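Side-chain contacts in esterase family protein (Staphylococcus aureus, PDB 7L0A), which probably hydrolyses S-formylglutathione to formate and glutathione, acting as a serine esterase of the esterase D family: residues H128-Y133 with Q159-L164; M51-L56 with Y133-F138; L205-G210 with Q217-F222; V150-V155 with D248-R253. One frame throughout, in Å; residues are numbered along the deposited sequence.

Interaction 1. Residues H128-Y133 with Q159-L164; sequences HSMGGY and QNLMDL
Met130 and Leu161 mark the nearest approach of the two backbones, their CA atoms 8.6 Å apart, where the first turn of helix 130-141 faces a loosely helical part of the loop between strand 148-152 and helix 168-177. No hydrogen bond spans this gap; the thioether of Met130 fills it. Its chain is folded twice (chi2 -58°, chi3 -55°), and SD thereby reaches both leucines, 3.5 Å from Leu164 CD1 and 3.8 Å from Leu161 CD2. The Leu164 methyl lies over the CG-SD bond, since Met130 CG is 3.6 Å from the same CD1. Leu161 instead crosses the methionine at about a right angle and meets it at SD, with the terminal methyl just beyond. The strand-to-helix turn here has the Gly127, Ser129, Gly131 pattern and geometry of a nucleophile elbow, as in alpha/beta hydrolases. Ser129, the predicted nucleophile, has the positive phi (59°) expected of that turn, and its carbonyl O receives Gly132 N at 2.8 Å and Tyr133 N at 3.0 Å. The side chain of the predicted triad histidine, His242, comes within about 3 Å of that of Ser129, as does a bound magnesium ion. Leu164 CD2 is the nearest atom of 159-164 to Ser129 OG, a loose 4.4 Å away. Beyond the contact, Leu161 packs on Ile174 of helix 168-177 and Leu164 on Leu56.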
loop_
_atom_site.group_PDB
_atom_site.type_symbol
_atom_site.label_atom_id
_atom_site.label_comp_id
_atom_site.label_asym_id
_atom_site.label_seq_id
_atom_site.Cartn_x
_atom_site.Cartn_y
_atom_site.Cartn_z
ATOM N N HIS B 128 2.167 15.039 16.613
ATOM C CA HIS B 128 1.871 15.546 17.951
ATOM C C HIS B 128 2.647 14.824 19.043
ATOM O O HIS B 128 2.957 13.627 18.961
ATOM C CB HIS B 128 0.366 15.442 18.237
ATOM C CG HIS B 128 -0.145 14.039 18.361
ATOM N ND1 HIS B 128 -0.651 13.335 17.281
ATOM C CD2 HIS B 128 -0.273 13.218 19.433
ATOM C CE1 HIS B 128 -1.042 12.142 17.689
ATOM N NE2 HIS B 128 -0.840 12.053 18.987
ATOM N N SER B 129 2.939 15.582 20.115
ATOM C CA SER B 129 3.598 15.096 21.331
ATOM C C SER B 129 4.963 14.527 20.949
ATOM O O SER B 129 5.814 15.300 20.465
ATOM C CB SER B 129 2.665 14.159 22.103
ATOM O OG SER B 129 3.055 14.163 23.458
ATOM N N MET B 130 5.254 13.243 21.160
ATOM C CA MET B 130 6.549 12.762 20.669
ATOM C C MET B 130 6.662 12.851 19.163
ATOM O O MET B 130 7.775 12.956 18.632
ATOM C CB MET B 130 6.845 11.337 21.132
ATOM C CG MET B 130 7.312 11.285 22.569
ATOM S SD MET B 130 8.787 12.236 22.947
ATOM C CE MET B 130 9.960 11.584 21.760
ATOM N N GLY B 131 5.539 12.743 18.435
ATOM C CA GLY B 131 5.554 13.019 17.020
ATOM C C GLY B 131 5.818 14.474 16.684
ATOM O O GLY B 131 6.202 14.779 15.554
ATOM N N GLY B 132 5.582 15.381 17.631
ATOM C CA GLY B 132 5.925 16.770 17.421
ATOM C C GLY B 132 7.408 17.002 17.662
ATOM O O GLY B 132 8.036 17.806 16.982
ATOM N N TYR B 133 7.958 16.288 18.652
ATOM C CA TYR B 133 9.422 16.202 18.801
ATOM C C TYR B 133 10.059 15.661 17.526
ATOM O O TYR B 133 11.004 16.258 16.984
ATOM C CB TYR B 133 9.755 15.313 19.991
ATOM C CG TYR B 133 11.204 14.924 20.157
ATOM C CD1 TYR B 133 11.720 13.808 19.535
ATOM C CD2 TYR B 133 12.037 15.661 20.953
ATOM C CE1 TYR B 133 13.031 13.421 19.686
ATOM C CE2 TYR B 133 13.355 15.293 21.108
ATOM C CZ TYR B 133 13.834 14.180 20.461
ATOM O OH TYR B 133 15.162 13.824 20.615
ATOM N N GLN B 159 13.142 17.532 29.902
ATOM C CA GLN B 159 12.400 17.091 31.069
ATOM C C GLN B 159 10.992 16.636 30.703
ATOM O O GLN B 159 10.408 15.808 31.415
ATOM C CB GLN B 159 12.300 18.159 32.147
ATOM C CG GLN B 159 11.949 17.481 33.475
ATOM C CD GLN B 159 11.396 18.421 34.511
ATOM O OE1 GLN B 159 11.570 19.640 34.418
ATOM N NE2 GLN B 159 10.715 17.865 35.512
ATOM N N ASN B 160 10.450 17.121 29.581
ATOM C CA ASN B 160 9.144 16.632 29.155
ATOM C C ASN B 160 9.133 15.112 29.022
ATOM O O ASN B 160 8.067 14.481 29.117
ATOM C CB ASN B 160 8.726 17.199 27.797
ATOM C CG ASN B 160 8.532 18.683 27.783
ATOM O OD1 ASN B 160 8.596 19.286 26.708
ATOM N ND2 ASN B 160 8.226 19.276 28.932
ATOM N N LEU B 161 10.300 14.515 28.735
ATOM C CA LEU B 161 10.353 13.106 28.368
ATOM C C LEU B 161 9.933 12.217 29.522
ATOM O O LEU B 161 9.431 11.111 29.310
ATOM C CB LEU B 161 11.767 12.722 27.923
ATOM C CG LEU B 161 12.298 13.357 26.648
ATOM C CD1 LEU B 161 13.804 13.134 26.547
ATOM C CD2 LEU B 161 11.620 12.770 25.427
ATOM N N MET B 162 10.161 12.658 30.745
ATOM C CA MET B 162 9.821 11.844 31.900
ATOM C C MET B 162 8.337 11.863 32.222
ATOM O O MET B 162 7.899 11.061 33.049
ATOM C CB MET B 162 10.649 12.326 33.097
ATOM C CG MET B 162 12.141 12.311 32.807
ATOM S SD MET B 162 12.745 10.619 32.723
ATOM C CE MET B 162 12.684 10.220 34.482
ATOM N N ASP B 163 7.560 12.735 31.590
ATOM C CA ASP B 163 6.134 12.847 31.858
ATOM C C ASP B 163 5.288 11.994 30.929
ATOM O O ASP B 163 4.059 12.020 31.035
ATOM C CB ASP B 163 5.673 14.306 31.722
ATOM C CG ASP B 163 6.124 15.174 32.876
ATOM O OD1 ASP B 163 6.799 14.649 33.790
ATOM O OD2 ASP B 163 5.806 16.382 32.873
ATOM N N LEU B 164 5.908 11.239 30.033
ATOM C CA LEU B 164 5.193 10.594 28.940
ATOM C C LEU B 164 4.908 9.123 29.237
ATOM O O LEU B 164 5.420 8.542 30.202
ATOM C CB LEU B 164 6.000 10.731 27.644
ATOM C CG LEU B 164 6.395 12.173 27.316
ATOM C CD1 LEU B 164 7.242 12.191 26.044
ATOM C CD2 LEU B 164 5.179 13.080 27.152
#

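Interaction 2. Residues M51-L56 with Y133-F138; sequences MLLHGL and YGTIKF
Leu53 carries the contact alone on its side, reaching from central strand 49-53 of the alpha/beta-hydrolase sheet to helix 130-141, the helix that follows the nucleophile elbow. The strand and helix segments run at 137° with their axes 9.0 Å apart, and the CA atoms of Leu53 and Gly134 are separated by 7.3 Å. The van der Waals contacts all converge on one methyl. With CG beside the backbone N and the second torsion extended (chi2 173°), Leu53 CD1 becomes the atom that reaches the helix, at Gly134, where no side chain intervenes and the methyl lies 4.1 Å from Gly134 C. The same CD1 is 4.0 Å from Thr135 N and makes an apolar contact with Phe138 CE2 at 4.1 Å, meeting the ring obliquely. Phe138 in turn packs against Tyr100 and Ile103 of helix 99-113, which also covers Leu53. The polar groups beside the contact have partners of their own: Thr135 OG1 is hydrogen-bonded to Gly131 O one helical turn earlier. Past the strand end, His54 NE2 is bonded outside the segments to Val85 N, while ND1 donates to Gly55 O at 2.8 Å, with the acceptor lying in the imidazole plane and the N-H directed at a carbonyl lone pair.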
loop_
_atom_site.group_PDB
_atom_site.type_symbol
_atom_site.label_atom_id
_atom_site.label_comp_id
_atom_site.label_asym_id
_atom_site.label_seq_id
_atom_site.Cartn_x
_atom_site.Cartn_y
_atom_site.Cartn_z
ATOM N N MET B 51 4.018 13.443 5.735
ATOM C CA MET B 51 4.421 12.464 6.730
ATOM C C MET B 51 3.840 12.850 8.088
ATOM O O MET B 51 4.107 13.947 8.585
ATOM C CB MET B 51 5.950 12.409 6.805
ATOM C CG MET B 51 6.486 11.429 7.862
ATOM S SD MET B 51 6.233 9.678 7.500
ATOM C CE MET B 51 7.433 9.448 6.172
ATOM N N LEU B 52 3.030 11.967 8.682
ATOM C CA LEU B 52 2.311 12.274 9.913
ATOM C C LEU B 52 2.722 11.329 11.024
ATOM O O LEU B 52 2.691 10.105 10.864
ATOM C CB LEU B 52 0.791 12.231 9.658
ATOM C CG LEU B 52 -0.064 12.577 10.868
ATOM C CD1 LEU B 52 0.198 13.941 11.455
ATOM C CD2 LEU B 52 -1.536 12.448 10.468
ATOM N N LEU B 53 3.152 11.904 12.152
ATOM C CA LEU B 53 3.823 11.151 13.209
ATOM C C LEU B 53 3.011 11.159 14.496
ATOM O O LEU B 53 2.786 12.217 15.097
ATOM C CB LEU B 53 5.221 11.748 13.470
ATOM C CG LEU B 53 6.109 11.806 12.237
ATOM C CD1 LEU B 53 7.388 12.566 12.567
ATOM C CD2 LEU B 53 6.384 10.397 11.756
ATOM N N HIS B 54 2.592 9.973 14.929
ATOM C CA HIS B 54 1.747 9.869 16.116
ATOM C C HIS B 54 2.594 9.835 17.407
ATOM O O HIS B 54 3.818 9.657 17.378
ATOM C CB HIS B 54 0.840 8.643 16.011
ATOM C CG HIS B 54 1.562 7.326 16.064
ATOM N ND1 HIS B 54 2.091 6.823 17.224
ATOM C CD2 HIS B 54 1.846 6.410 15.100
ATOM C CE1 HIS B 54 2.658 5.653 16.990
ATOM N NE2 HIS B 54 2.490 5.362 15.716
ATOM N N GLY B 55 1.926 9.995 18.548
ATOM C CA GLY B 55 2.558 9.946 19.852
ATOM C C GLY B 55 2.456 8.579 20.527
ATOM O O GLY B 55 2.133 7.570 19.912
ATOM N N LEU B 56 2.780 8.540 21.825
ATOM C CA LEU B 56 3.101 7.259 22.460
ATOM C C LEU B 56 1.894 6.424 22.844
ATOM O O LEU B 56 2.075 5.308 23.368
ATOM C CB LEU B 56 3.952 7.470 23.710
ATOM C CG LEU B 56 5.361 7.902 23.403
ATOM C CD1 LEU B 56 6.028 8.317 24.738
ATOM C CD2 LEU B 56 6.215 6.872 22.742
ATOM N N TYR B 133 7.958 16.288 18.652
ATOM C CA TYR B 133 9.422 16.202 18.801
ATOM C C TYR B 133 10.059 15.661 17.526
ATOM O O TYR B 133 11.004 16.258 16.984
ATOM C CB TYR B 133 9.755 15.313 19.991
ATOM C CG TYR B 133 11.204 14.924 20.157
ATOM C CD1 TYR B 133 11.720 13.808 19.535
ATOM C CD2 TYR B 133 12.037 15.661 20.953
ATOM C CE1 TYR B 133 13.031 13.421 19.686
ATOM C CE2 TYR B 133 13.355 15.293 21.108
ATOM C CZ TYR B 133 13.834 14.180 20.461
ATOM O OH TYR B 133 15.162 13.824 20.615
ATOM N N GLY B 134 9.508 14.559 16.990
ATOM C CA GLY B 134 9.983 14.061 15.703
ATOM C C GLY B 134 9.910 15.118 14.617
ATOM O O GLY B 134 10.862 15.313 13.847
ATOM N N THR B 135 8.766 15.811 14.533
ATOM C CA THR B 135 8.581 16.800 13.487
ATOM C C THR B 135 9.647 17.875 13.539
ATOM O O THR B 135 10.250 18.214 12.509
ATOM C CB THR B 135 7.192 17.425 13.571
ATOM O OG1 THR B 135 6.226 16.414 13.256
ATOM C CG2 THR B 135 7.016 18.542 12.550
ATOM N N ILE B 136 9.889 18.444 14.732
ATOM C CA ILE B 136 10.879 19.512 14.846
ATOM C C ILE B 136 12.290 18.971 14.634
ATOM O O ILE B 136 13.131 19.654 14.030
ATOM C CB ILE B 136 10.738 20.252 16.188
ATOM C CG1 ILE B 136 11.483 21.596 16.153
ATOM C CG2 ILE B 136 11.230 19.462 17.370
ATOM C CD1 ILE B 136 10.861 22.620 15.235
ATOM N N LYS B 137 12.555 17.721 15.044
ATOM C CA LYS B 137 13.889 17.163 14.767
ATOM C C LYS B 137 14.117 17.015 13.256
ATOM O O LYS B 137 15.193 17.347 12.753
ATOM C CB LYS B 137 14.065 15.822 15.475
ATOM C CG LYS B 137 15.362 15.137 15.118
ATOM C CD LYS B 137 15.823 14.135 16.161
ATOM C CE LYS B 137 17.228 13.614 15.790
ATOM N NZ LYS B 137 17.924 12.917 16.907
ATOM N N PHE B 138 13.120 16.528 12.511
ATOM C CA PHE B 138 13.267 16.405 11.062
ATOM C C PHE B 138 13.306 17.769 10.390
ATOM O O PHE B 138 14.046 17.954 9.423
ATOM C CB PHE B 138 12.149 15.519 10.473
ATOM C CG PHE B 138 12.280 14.067 10.862
ATOM C CD1 PHE B 138 13.375 13.317 10.463
ATOM C CD2 PHE B 138 11.313 13.470 11.644
ATOM C CE1 PHE B 138 13.499 11.997 10.853
ATOM C CE2 PHE B 138 11.417 12.139 12.036
ATOM C CZ PHE B 138 12.526 11.416 11.651
#

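Interaction 3. Residues L205-G210 with Q217-F222; sequences LLIMCG and QDNLDF
Cys209 and Asn219 bring the two backbones closest, with 7.2 Å between their CA atoms; the axes of strand 205-210 and helix 217-222 approach to 9.1 Å and run nearly antiparallel, at 154°. This is the first half of a beta-alpha-beta unit, in which helix 216-228 leads back along the sheet from strand 204-210 to its parallel neighbour 234-238. Asn219 is the main side chain on the helix. Its OD1 rests 3.5 Å from Cys209 CB and 4.0 Å from Ile207 CG2, so the amide oxygen meets carbon on both strand residues and forms no hydrogen bond across the contact. The amide carbon Asn219 CG is also 3.9 Å from Cys209 SG. The other branch explains this pose: Asn219 ND2 is hydrogen-bonded to Ala154 O and Leu215 O, two carbonyls outside the segments, which fix the rotation of the amide and may account for a chi1 of -91°, away from the staggered positions. The Cys209 side chain also lies about 4 Å from that of Asp213, the predicted triad aspartate, so the packing continues directly into the active-site region. One helical turn on from Asn219, Phe222 presents its ring edge to Ile207 CD1, which is near the ring plane and 4.4 Å from CD2; the ring is stacked on Phe156 and edge-to-face with Tyr189. On the helix itself, Gln217 NE2 donates to Asp221 OD1 at 3.1 Å, approaching from above the carboxylate plane.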
loop_
_atom_site.group_PDB
_atom_site.type_symbol
_atom_site.label_atom_id
_atom_site.label_comp_id
_atom_site.label_asym_id
_atom_site.label_seq_id
_atom_site.Cartn_x
_atom_site.Cartn_y
_atom_site.Cartn_z
ATOM N N LEU B 205 7.313 26.917 9.475
ATOM C CA LEU B 205 6.823 26.309 10.701
ATOM C C LEU B 205 5.447 26.830 11.084
ATOM O O LEU B 205 5.234 28.051 11.173
ATOM C CB LEU B 205 7.797 26.591 11.844
ATOM C CG LEU B 205 9.168 25.950 11.744
ATOM C CD1 LEU B 205 10.053 26.519 12.861
ATOM C CD2 LEU B 205 9.067 24.445 11.858
ATOM N N LEU B 206 4.524 25.895 11.342
ATOM C CA LEU B 206 3.248 26.185 11.986
ATOM C C LEU B 206 3.231 25.359 13.265
ATOM O O LEU B 206 3.217 24.124 13.209
ATOM C CB LEU B 206 2.062 25.858 11.075
ATOM C CG LEU B 206 0.722 25.946 11.783
ATOM C CD1 LEU B 206 0.411 27.331 12.261
ATOM C CD2 LEU B 206 -0.363 25.425 10.831
ATOM N N ILE B 207 3.293 26.035 14.411
ATOM C CA ILE B 207 3.344 25.374 15.709
ATOM C C ILE B 207 2.022 25.606 16.407
ATOM O O ILE B 207 1.551 26.741 16.486
ATOM C CB ILE B 207 4.531 25.897 16.550
ATOM C CG1 ILE B 207 5.833 25.649 15.790
ATOM C CG2 ILE B 207 4.519 25.284 17.934
ATOM C CD1 ILE B 207 7.048 26.332 16.395
ATOM N N MET B 208 1.403 24.536 16.902
ATOM C CA MET B 208 0.071 24.638 17.499
ATOM C C MET B 208 0.050 23.895 18.828
ATOM O O MET B 208 0.667 22.833 18.981
ATOM C CB MET B 208 -1.026 24.085 16.562
ATOM C CG MET B 208 -0.805 24.404 15.099
ATOM S SD MET B 208 -2.186 23.829 14.029
ATOM C CE MET B 208 -3.393 25.047 14.460
ATOM N N CYS B 209 -0.657 24.462 19.796
ATOM C CA CYS B 209 -0.874 23.795 21.071
ATOM C C CYS B 209 -2.134 24.354 21.715
ATOM O O CYS B 209 -2.404 25.553 21.625
ATOM C CB CYS B 209 0.354 23.998 21.988
ATOM S SG CYS B 209 0.407 22.969 23.441
ATOM N N GLY B 210 -2.876 23.503 22.393
ATOM C CA GLY B 210 -4.015 23.966 23.153
ATOM C C GLY B 210 -3.597 24.547 24.489
ATOM O O GLY B 210 -2.661 24.075 25.133
ATOM N N GLN B 217 3.079 25.674 28.282
ATOM C CA GLN B 217 4.090 26.661 28.658
ATOM C C GLN B 217 5.438 26.349 28.021
ATOM O O GLN B 217 6.135 27.264 27.569
ATOM C CB GLN B 217 4.203 26.750 30.179
ATOM C CG GLN B 217 5.177 27.835 30.637
ATOM C CD GLN B 217 4.803 29.225 30.127
ATOM O OE1 GLN B 217 3.657 29.665 30.271
ATOM N NE2 GLN B 217 5.773 29.919 29.524
ATOM N N ASP B 218 5.801 25.064 27.914
ATOM C CA ASP B 218 7.057 24.728 27.235
ATOM C C ASP B 218 6.975 25.051 25.748
ATOM O O ASP B 218 7.980 25.404 25.130
ATOM C CB ASP B 218 7.407 23.261 27.493
ATOM C CG ASP B 218 7.805 23.001 28.950
ATOM O OD1 ASP B 218 8.451 23.877 29.557
ATOM O OD2 ASP B 218 7.482 21.935 29.500
ATOM N N ASN B 219 5.782 24.970 25.160
ATOM C CA ASN B 219 5.592 25.439 23.792
ATOM C C ASN B 219 5.825 26.946 23.686
ATOM O O ASN B 219 6.471 27.422 22.749
ATOM C CB ASN B 219 4.185 25.060 23.322
ATOM C CG ASN B 219 4.135 23.715 22.638
ATOM O OD1 ASN B 219 3.750 23.617 21.488
ATOM N ND2 ASN B 219 4.553 22.681 23.339
ATOM N N LEU B 220 5.288 27.726 24.641
ATOM C CA LEU B 220 5.522 29.163 24.614
ATOM C C LEU B 220 7.003 29.472 24.768
ATOM O O LEU B 220 7.523 30.406 24.147
ATOM C CB LEU B 220 4.730 29.858 25.719
ATOM C CG LEU B 220 3.207 29.789 25.565
ATOM C CD1 LEU B 220 2.587 30.557 26.754
ATOM C CD2 LEU B 220 2.705 30.342 24.254
ATOM N N ASP B 221 7.692 28.731 25.634
ATOM C CA ASP B 221 9.121 28.976 25.814
ATOM C C ASP B 221 9.880 28.739 24.514
ATOM O O ASP B 221 10.813 29.483 24.171
ATOM C CB ASP B 221 9.676 28.072 26.908
ATOM C CG ASP B 221 9.239 28.496 28.291
ATOM O OD1 ASP B 221 8.677 29.610 28.444
ATOM O OD2 ASP B 221 9.447 27.690 29.224
ATOM N N PHE B 222 9.506 27.693 23.785
ATOM C CA PHE B 222 10.184 27.379 22.540
ATOM C C PHE B 222 9.967 28.476 21.507
ATOM O O PHE B 222 10.923 28.908 20.848
ATOM C CB PHE B 222 9.692 26.040 21.994
ATOM C CG PHE B 222 10.477 25.533 20.825
ATOM C CD1 PHE B 222 11.759 25.015 21.010
ATOM C CD2 PHE B 222 9.969 25.608 19.537
ATOM C CE1 PHE B 222 12.508 24.562 19.930
ATOM C CE2 PHE B 222 10.711 25.140 18.468
ATOM C CZ PHE B 222 11.982 24.631 18.654
#

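Interaction 4. Residues V150-V155 with D248-R253; sequences VPLSAV and DQAIKR
Leu152 and Ala250 point at one another from strand 148-152 and helix 244-259, their CA atoms 7.6 Å apart, the closest pair of the two backbones. The leucine has CG beside the backbone N (chi1 -58°) and an extended second torsion, which carries its forked end across to the helix, where each methyl takes a different partner. CD2 lies 3.9 Å from Ala250 CB; the two methyls pass flank to flank, since neither bond is aimed at the other carbon. Ala250 has just its CB to offer, and this is the atom that CD2 meets. CD1 meets Ile251 at its far end, 4.3 Å from the Ile251 CD1 methyl, and here too the groups lie beside each other. The CB of Ile251 leaves the helix obliquely to the strand, but a bend at chi2 (67°) swings CD1 back toward the leucine. No polar atom bridges the segments, so the contact is pure apolar packing, with all three residues buried. It is part of the alpha/beta-hydrolase core, joining an inner strand of the sheet to the C-terminal helix that follows the predicted triad histidine, His242. Met208 of the adjacent strand 204-210 touches both Leu152 and Ala250, continuing the apolar packing to the next strand. Ile251 reaches Ile69 and Tyr72 of helix 69-75, while Arg253 NE forms a salt bridge with Glu236 of strand 234-238, fastening helix 244-259 to the outer part of the sheet.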
loop_
_atom_site.group_PDB
_atom_site.type_symbol
_atom_site.label_atom_id
_atom_site.label_comp_id
_atom_site.label_asym_id
_atom_site.label_seq_id
_atom_site.Cartn_x
_atom_site.Cartn_y
_atom_site.Cartn_z
ATOM N N VAL B 150 4.798 21.011 10.891
ATOM C CA VAL B 150 3.744 21.388 11.820
ATOM C C VAL B 150 3.855 20.560 13.100
ATOM O O VAL B 150 3.247 19.484 13.241
ATOM C CB VAL B 150 2.351 21.199 11.190
ATOM C CG1 VAL B 150 1.277 21.669 12.148
ATOM C CG2 VAL B 150 2.233 21.945 9.867
ATOM N N PRO B 151 4.606 21.034 14.091
ATOM C CA PRO B 151 4.593 20.383 15.411
ATOM C C PRO B 151 3.330 20.743 16.183
ATOM O O PRO B 151 3.010 21.923 16.345
ATOM C CB PRO B 151 5.849 20.953 16.113
ATOM C CG PRO B 151 6.638 21.593 15.043
ATOM C CD PRO B 151 5.657 22.058 13.996
ATOM N N LEU B 152 2.636 19.724 16.665
ATOM C CA LEU B 152 1.394 19.851 17.418
ATOM C C LEU B 152 1.657 19.405 18.848
ATOM O O LEU B 152 2.095 18.272 19.070
ATOM C CB LEU B 152 0.295 18.981 16.804
ATOM C CG LEU B 152 -0.079 19.227 15.347
ATOM C CD1 LEU B 152 -1.147 18.182 14.976
ATOM C CD2 LEU B 152 -0.582 20.608 15.133
ATOM N N SER B 153 1.337 20.252 19.815
ATOM C CA SER B 153 1.439 19.883 21.223
ATOM C C SER B 153 2.759 19.167 21.502
ATOM O O SER B 153 2.790 18.117 22.166
ATOM C CB SER B 153 0.266 18.988 21.627
ATOM O OG SER B 153 -0.960 19.543 21.163
ATOM N N ALA B 154 3.850 19.764 20.999
ATOM C CA ALA B 154 5.107 19.043 20.869
ATOM C C ALA B 154 5.918 19.042 22.164
ATOM O O ALA B 154 5.810 19.930 23.013
ATOM C CB ALA B 154 5.955 19.633 19.740
ATOM N N VAL B 155 6.703 17.979 22.298
ATOM C CA VAL B 155 7.771 17.830 23.291
ATOM C C VAL B 155 9.025 18.518 22.762
ATOM O O VAL B 155 9.613 18.084 21.765
ATOM C CB VAL B 155 8.013 16.337 23.546
ATOM C CG1 VAL B 155 9.282 16.084 24.343
ATOM C CG2 VAL B 155 6.813 15.688 24.245
ATOM N N ASP B 248 -7.731 16.669 16.101
ATOM C CA ASP B 248 -8.607 16.651 14.929
ATOM C C ASP B 248 -8.765 18.055 14.348
ATOM O O ASP B 248 -8.598 18.268 13.138
ATOM C CB ASP B 248 -9.961 16.069 15.325
ATOM C CG ASP B 248 -10.951 16.021 14.185
ATOM O OD1 ASP B 248 -10.602 15.671 13.045
ATOM O OD2 ASP B 248 -12.146 16.318 14.443
ATOM N N GLN B 249 -9.053 19.028 15.209
ATOM C CA GLN B 249 -9.181 20.415 14.783
ATOM C C GLN B 249 -7.878 20.967 14.234
ATOM O O GLN B 249 -7.866 21.693 13.227
ATOM C CB GLN B 249 -9.611 21.286 15.966
ATOM C CG GLN B 249 -10.938 20.937 16.595
ATOM C CD GLN B 249 -11.191 21.737 17.870
ATOM O OE1 GLN B 249 -11.254 21.176 18.964
ATOM N NE2 GLN B 249 -11.326 23.053 17.730
ATOM N N ALA B 250 -6.767 20.659 14.914
ATOM C CA ALA B 250 -5.473 21.206 14.545
ATOM C C ALA B 250 -4.985 20.639 13.220
ATOM O O ALA B 250 -4.415 21.367 12.401
ATOM C CB ALA B 250 -4.451 20.933 15.653
ATOM N N ILE B 251 -5.203 19.342 12.981
ATOM C CA ILE B 251 -4.722 18.766 11.727
ATOM C C ILE B 251 -5.573 19.224 10.557
ATOM O O ILE B 251 -5.057 19.355 9.433
ATOM C CB ILE B 251 -4.632 17.237 11.829
ATOM C CG1 ILE B 251 -3.684 16.635 10.782
ATOM C CG2 ILE B 251 -5.969 16.552 11.723
ATOM C CD1 ILE B 251 -2.200 17.009 11.002
ATOM N N LYS B 252 -6.862 19.511 10.783
ATOM C CA LYS B 252 -7.643 20.118 9.714
ATOM C C LYS B 252 -7.061 21.466 9.312
ATOM O O LYS B 252 -6.882 21.751 8.123
ATOM C CB LYS B 252 -9.104 20.256 10.143
ATOM C CG LYS B 252 -10.028 20.933 9.127
ATOM C CD LYS B 252 -11.399 21.170 9.758
ATOM C CE LYS B 252 -12.286 22.060 8.898
ATOM N NZ LYS B 252 -12.584 21.415 7.598
ATOM N N ARG B 253 -6.750 22.317 10.301
ATOM C CA ARG B 253 -6.149 23.616 10.023
ATOM C C ARG B 253 -4.790 23.465 9.368
ATOM O O ARG B 253 -4.470 24.176 8.404
ATOM C CB ARG B 253 -6.067 24.419 11.319
ATOM C CG ARG B 253 -5.131 25.588 11.290
ATOM C CD ARG B 253 -5.673 26.726 10.433
ATOM N NE ARG B 253 -4.652 27.774 10.323
ATOM C CZ ARG B 253 -4.267 28.329 9.183
ATOM N NH1 ARG B 253 -4.819 27.964 8.036
ATOM N NH2 ARG B 253 -3.330 29.262 9.201
#

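From the N terminus, 51-56 opens interaction 2, which 133-138 closes across 76 intervening residues. Before it closes, 128-133 has opened interaction 1, so the two cross; they share Tyr133 and helix 130-141. Interaction 1 closes at 159-164, but 150-155 has by then opened interaction 4, and these also cross. Interaction 4 closes at 248-253, and interaction 3, a short strand-to-helix loop at 205-222, falls wholly within its span. Interactions 2, 3 and 4 reach one sheet, with helices 130-141 and 244-259 on opposite faces of it. Probable hydrogen bonds link 3 to 4 (Met208 O with Ser153 N), 1 to 4 (Ser129 N with Leu152 O) and 1 to 3 (Asn160 ND2 with Asp218 OD2).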